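Local coordinates for protein CD180 antigen (Mus musculus, PDB 3T6Q) that may cooperate with MD-1 and TLR4 in the innate response of B cells to bacterial lipopolysaccharide, leading to NF-kappa-B activation, at residues Ile439-Gln452 with Lys468-Ile480. Numbering follows the deposited sequence. Where two conformers were deposited one is given.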
loop_
_atom_site.group_PDB
_atom_site.type_symbol
_atom_site.label_atom_id
_atom_site.label_comp_id
_atom_site.label_asym_id
_atom_site.label_seq_id
_atom_site.Cartn_x
_atom_site.Cartn_y
_atom_site.Cartn_z
ATOM N N ILE A 439 -17.494 6.145 56.967
ATOM C CA ILE A 439 -18.899 6.010 56.592
ATOM C C ILE A 439 -19.752 5.697 57.814
ATOM O O ILE A 439 -20.960 5.421 57.687
ATOM C CB ILE A 439 -19.075 4.918 55.518
ATOM C CG1 ILE A 439 -18.138 5.171 54.332
ATOM C CG2 ILE A 439 -20.510 4.878 54.999
ATOM C CD1 ILE A 439 -18.324 6.559 53.730
ATOM N N SER A 440 -19.162 5.736 59.005
ATOM C CA SER A 440 -19.987 5.475 60.199
ATOM C C SER A 440 -20.639 6.766 60.749
ATOM O O SER A 440 -21.588 6.678 61.554
ATOM C CB SER A 440 -19.160 4.786 61.291
ATOM O OG SER A 440 -18.249 5.719 61.846
ATOM N N SER A 441 -20.134 7.950 60.334
ATOM C CA SER A 441 -20.651 9.241 60.825
ATOM C C SER A 441 -22.132 9.436 60.443
ATOM O O SER A 441 -22.471 9.403 59.266
ATOM C CB SER A 441 -19.847 10.390 60.252
ATOM O OG SER A 441 -20.472 11.615 60.643
ATOM N N GLU A 442 -23.007 9.638 61.436
ATOM C CA GLU A 442 -24.467 9.630 61.206
ATOM C C GLU A 442 -24.924 10.812 60.358
ATOM O O GLU A 442 -25.919 10.710 59.642
ATOM C CB GLU A 442 -25.250 9.683 62.531
ATOM C CG GLU A 442 -24.982 8.545 63.483
ATOM C CD GLU A 442 -25.771 8.722 64.763
ATOM O OE1 GLU A 442 -27.020 8.673 64.692
ATOM O OE2 GLU A 442 -25.145 8.933 65.825
ATOM N N GLN A 443 -24.185 11.919 60.447
ATOM C CA GLN A 443 -24.539 13.191 59.767
ATOM C C GLN A 443 -23.915 13.328 58.363
ATOM O O GLN A 443 -24.254 14.243 57.602
ATOM C CB GLN A 443 -24.070 14.388 60.630
ATOM C CG GLN A 443 -24.631 14.421 62.061
ATOM C CD GLN A 443 -23.761 13.706 63.117
ATOM O OE1 GLN A 443 -24.006 13.855 64.313
ATOM N NE2 GLN A 443 -22.766 12.922 62.689
ATOM N N LEU A 444 -23.029 12.415 58.011
ATOM C CA LEU A 444 -22.235 12.604 56.762
ATOM C C LEU A 444 -23.093 12.852 55.529
ATOM O O LEU A 444 -22.776 13.745 54.711
ATOM C CB LEU A 444 -21.239 11.451 56.550
ATOM C CG LEU A 444 -20.436 11.441 55.231
ATOM C CD1 LEU A 444 -19.520 12.645 55.274
ATOM C CD2 LEU A 444 -19.643 10.141 55.128
ATOM N N PHE A 445 -24.202 12.106 55.426
ATOM C CA PHE A 445 -25.076 12.160 54.255
ATOM C C PHE A 445 -26.399 12.858 54.448
ATOM O O PHE A 445 -27.312 12.680 53.627
ATOM C CB PHE A 445 -25.293 10.768 53.633
ATOM C CG PHE A 445 -24.000 10.163 53.087
ATOM C CD1 PHE A 445 -23.228 10.872 52.151
ATOM C CD2 PHE A 445 -23.549 8.942 53.533
ATOM C CE1 PHE A 445 -22.038 10.325 51.671
ATOM C CE2 PHE A 445 -22.384 8.372 53.032
ATOM C CZ PHE A 445 -21.608 9.071 52.125
ATOM N N ASP A 446 -26.498 13.663 55.486
ATOM C CA ASP A 446 -27.696 14.482 55.670
ATOM C C ASP A 446 -27.908 15.413 54.486
ATOM O O ASP A 446 -26.951 15.994 53.951
ATOM C CB ASP A 446 -27.589 15.350 56.929
ATOM C CG ASP A 446 -27.762 14.564 58.233
ATOM O OD1 ASP A 446 -28.312 13.456 58.226
ATOM O OD2 ASP A 446 -27.337 15.080 59.286
ATOM N N GLY A 447 -29.166 15.578 54.092
ATOM C CA GLY A 447 -29.509 16.537 53.066
ATOM C C GLY A 447 -29.519 15.951 51.667
ATOM O O GLY A 447 -29.544 16.690 50.695
ATOM N N LEU A 448 -29.560 14.614 51.566
ATOM C CA LEU A 448 -29.639 13.922 50.276
ATOM C C LEU A 448 -30.932 13.089 50.139
ATOM O O LEU A 448 -30.867 11.883 49.912
ATOM C CB LEU A 448 -28.408 13.014 50.084
ATOM C CG LEU A 448 -27.109 13.831 50.132
ATOM C CD1 LEU A 448 -25.940 12.838 50.144
ATOM C CD2 LEU A 448 -27.074 14.777 48.942
ATOM N N PRO A 449 -32.109 13.740 50.257
ATOM C CA PRO A 449 -33.368 12.966 50.183
ATOM C C PRO A 449 -33.663 12.298 48.841
ATOM O O PRO A 449 -34.411 11.318 48.807
ATOM C CB PRO A 449 -34.451 14.037 50.514
ATOM C CG PRO A 449 -33.828 15.346 50.044
ATOM C CD PRO A 449 -32.358 15.183 50.441
ATOM N N ALA A 450 -33.112 12.809 47.747
ATOM C CA ALA A 450 -33.363 12.231 46.397
ATOM C C ALA A 450 -32.309 11.243 45.946
ATOM O O ALA A 450 -32.436 10.666 44.872
ATOM C CB ALA A 450 -33.491 13.352 45.351
ATOM N N LEU A 451 -31.254 11.051 46.746
ATOM C CA LEU A 451 -30.128 10.205 46.315
ATOM C C LEU A 451 -30.551 8.775 45.966
ATOM O O LEU A 451 -31.122 8.072 46.817
ATOM C CB LEU A 451 -28.990 10.167 47.353
ATOM C CG LEU A 451 -27.662 9.690 46.726
ATOM C CD1 LEU A 451 -27.128 10.763 45.749
ATOM C CD2 LEU A 451 -26.608 9.358 47.788
ATOM N N GLN A 452 -30.236 8.358 44.736
ATOM C CA GLN A 452 -30.569 7.026 44.211
ATOM C C GLN A 452 -29.379 6.081 44.092
ATOM O O GLN A 452 -29.556 4.861 44.117
ATOM C CB GLN A 452 -31.158 7.140 42.804
ATOM C CG GLN A 452 -32.507 7.865 42.735
ATOM C CD GLN A 452 -32.972 7.982 41.296
ATOM O OE1 GLN A 452 -32.421 7.338 40.398
ATOM N NE2 GLN A 452 -33.935 8.836 41.057
ATOM N N LYS A 468 -25.319 -0.667 63.435
ATOM C CA LYS A 468 -26.714 -0.298 63.264
ATOM C C LYS A 468 -26.814 1.196 62.933
ATOM O O LYS A 468 -27.597 1.582 62.086
ATOM C CB LYS A 468 -27.485 -0.596 64.554
ATOM C CG LYS A 468 -28.952 -0.208 64.492
ATOM C CD LYS A 468 -29.706 -0.731 65.712
ATOM C CE LYS A 468 -31.106 -0.147 65.755
ATOM N NZ LYS A 468 -32.075 -1.131 66.312
ATOM N N THR A 469 -26.014 2.027 63.603
ATOM C CA THR A 469 -25.967 3.448 63.243
ATOM C C THR A 469 -24.792 3.694 62.326
ATOM O O THR A 469 -23.637 3.337 62.632
ATOM C CB THR A 469 -25.899 4.390 64.462
ATOM O OG1 THR A 469 -24.693 4.137 65.172
ATOM C CG2 THR A 469 -27.063 4.131 65.399
ATOM N N ASN A 470 -25.096 4.285 61.179
ATOM C CA ASN A 470 -24.067 4.547 60.181
ATOM C C ASN A 470 -24.529 5.738 59.306
ATOM O O ASN A 470 -25.677 6.197 59.434
ATOM C CB ASN A 470 -23.816 3.256 59.387
ATOM C CG ASN A 470 -25.064 2.760 58.663
ATOM O OD1 ASN A 470 -25.575 3.434 57.748
ATOM N ND2 ASN A 470 -25.576 1.584 59.064
ATOM N N SER A 471 -23.656 6.256 58.444
ATOM C CA SER A 471 -24.063 7.394 57.578
ATOM C C SER A 471 -25.201 7.102 56.586
ATOM O O SER A 471 -25.860 8.032 56.128
ATOM C CB SER A 471 -22.873 7.893 56.774
ATOM O OG SER A 471 -22.522 6.892 55.833
ATOM N N LEU A 472 -25.416 5.821 56.249
ATOM C CA LEU A 472 -26.337 5.442 55.164
ATOM C C LEU A 472 -27.799 5.509 55.527
ATOM O O LEU A 472 -28.650 5.607 54.647
ATOM C CB LEU A 472 -26.021 4.031 54.620
ATOM C CG LEU A 472 -24.572 3.741 54.225
ATOM C CD1 LEU A 472 -24.430 2.238 53.989
ATOM C CD2 LEU A 472 -24.164 4.519 52.963
ATOM N N GLN A 473 -28.113 5.446 56.816
ATOM C CA GLN A 473 -29.507 5.297 57.245
ATOM C C GLN A 473 -30.394 6.538 56.925
ATOM O O GLN A 473 -31.616 6.454 57.014
ATOM C CB GLN A 473 -29.585 4.886 58.733
ATOM C CG GLN A 473 -28.890 3.560 59.111
ATOM C CD GLN A 473 -29.802 2.327 59.049
ATOM O OE1 GLN A 473 -30.425 2.066 58.031
ATOM N NE2 GLN A 473 -29.846 1.544 60.141
ATOM N N THR A 474 -29.785 7.660 56.520
ATOM C CA THR A 474 -30.549 8.832 56.039
ATOM C C THR A 474 -30.933 8.800 54.552
ATOM O O THR A 474 -31.598 9.722 54.079
ATOM C CB THR A 474 -29.806 10.181 56.304
ATOM O OG1 THR A 474 -28.540 10.218 55.596
ATOM C CG2 THR A 474 -29.596 10.425 57.802
ATOM N N LEU A 475 -30.513 7.767 53.815
ATOM C CA LEU A 475 -30.683 7.761 52.350
ATOM C C LEU A 475 -31.933 6.953 51.929
ATOM O O LEU A 475 -31.847 5.909 51.287
ATOM C CB LEU A 475 -29.376 7.252 51.656
ATOM C CG LEU A 475 -28.151 8.118 52.026
ATOM C CD1 LEU A 475 -26.876 7.463 51.514
ATOM C CD2 LEU A 475 -28.274 9.545 51.484
ATOM N N GLY A 476 -33.111 7.441 52.307
ATOM C CA GLY A 476 -34.368 6.706 52.067
ATOM C C GLY A 476 -34.683 6.372 50.617
ATOM O O GLY A 476 -35.378 5.384 50.376
ATOM N N ARG A 477 -34.204 7.162 49.636
ATOM C CA ARG A 477 -34.484 6.807 48.221
ATOM C C ARG A 477 -33.403 5.968 47.537
ATOM O O ARG A 477 -33.444 5.700 46.315
ATOM C CB ARG A 477 -34.813 8.060 47.396
ATOM C CG ARG A 477 -35.877 8.936 48.057
ATOM C CD ARG A 477 -36.913 9.492 47.099
ATOM N NE ARG A 477 -38.182 8.819 47.375
ATOM C CZ ARG A 477 -39.262 8.845 46.602
ATOM N NH1 ARG A 477 -39.261 9.514 45.456
ATOM N NH2 ARG A 477 -40.347 8.183 46.981
ATOM N N LEU A 478 -32.405 5.558 48.306
ATOM C CA LEU A 478 -31.270 4.860 47.705
ATOM C C LEU A 478 -31.654 3.562 47.019
ATOM O O LEU A 478 -32.319 2.705 47.614
ATOM C CB LEU A 478 -30.194 4.596 48.770
ATOM C CG LEU A 478 -28.832 4.227 48.185
ATOM C CD1 LEU A 478 -28.266 5.529 47.577
ATOM C CD2 LEU A 478 -27.952 3.809 49.376
ATOM N N GLU A 479 -31.218 3.407 45.778
ATOM C CA GLU A 479 -31.446 2.193 45.012
ATOM C C GLU A 479 -30.200 1.385 44.787
ATOM O O GLU A 479 -30.256 0.150 44.819
ATOM C CB GLU A 479 -32.089 2.500 43.652
ATOM C CG GLU A 479 -33.561 2.875 43.806
ATOM C CD GLU A 479 -34.184 3.285 42.488
ATOM O OE1 GLU A 479 -33.870 2.692 41.433
ATOM O OE2 GLU A 479 -34.990 4.227 42.522
ATOM N N ILE A 480 -29.088 2.077 44.538
ATOM C CA ILE A 480 -27.836 1.411 44.159
ATOM C C ILE A 480 -26.782 1.812 45.200
ATOM O O ILE A 480 -26.574 3.005 45.461
ATOM C CB ILE A 480 -27.358 1.857 42.748
ATOM C CG1 ILE A 480 -28.387 1.491 41.689
ATOM C CG2 ILE A 480 -25.982 1.263 42.425
ATOM C CD1 ILE A 480 -28.191 2.204 40.356
HETATM O O HOH W 1 -25.870 10.485 57.016
HETATM O O HOH W 2 -27.486 8.280 59.678
HETATM O O HOH W 3 -29.995 12.419 53.461
HETATM O O HOH W 4 -31.822 8.899 49.370
#
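S471 grips the carbonyl oxygen of I439 twice. Its OG donates to I439 O at 2.8 Å and its backbone N to the same atom at 2.9 Å. Both come from one face of the carbonyl plane. OG lies between its own backbone N and carbonyl carbon (chi1 68°), which brings it to the same oxygen as the backbone N. The same hydroxyl lies at the edge of the F445 ring, 3.2 Å from CE2. Beside the ring L475 CD2 rests on L448 CB at 3.7 Å and on F445 CB at 3.9 Å. L451 runs side by side with both L475 and L478, all pointing the same way. At the other end, Q452 O accepts from E479 N, tilted 32° from the carbonyl plane, and from I480 N, almost in line with the C=O bond.

These are the convex-side loops of successive leucine-rich repeats in a Toll-like receptor solenoid. Each loop returns to the next parallel strand of the concave face, and the leucines and F445 lie in the solenoid's hydrophobic core, packing from coil to coil. L430 of strand 429-431 backs F445, L448 and L451; L454 of strand 453-455 backs L472, L475 and L478.

Between the two ends, waters bridge the loops. One donates to E442 O and S471 O and accepts from F445 N and T474 OG1. Another joins L448 O, L451 O and R477 N. Ahead of S471, N470 OD1 accepts from L472 N at 2.8 Å, an Asx turn. N470 ND2 bonds in turn to A495 O of the following repeat.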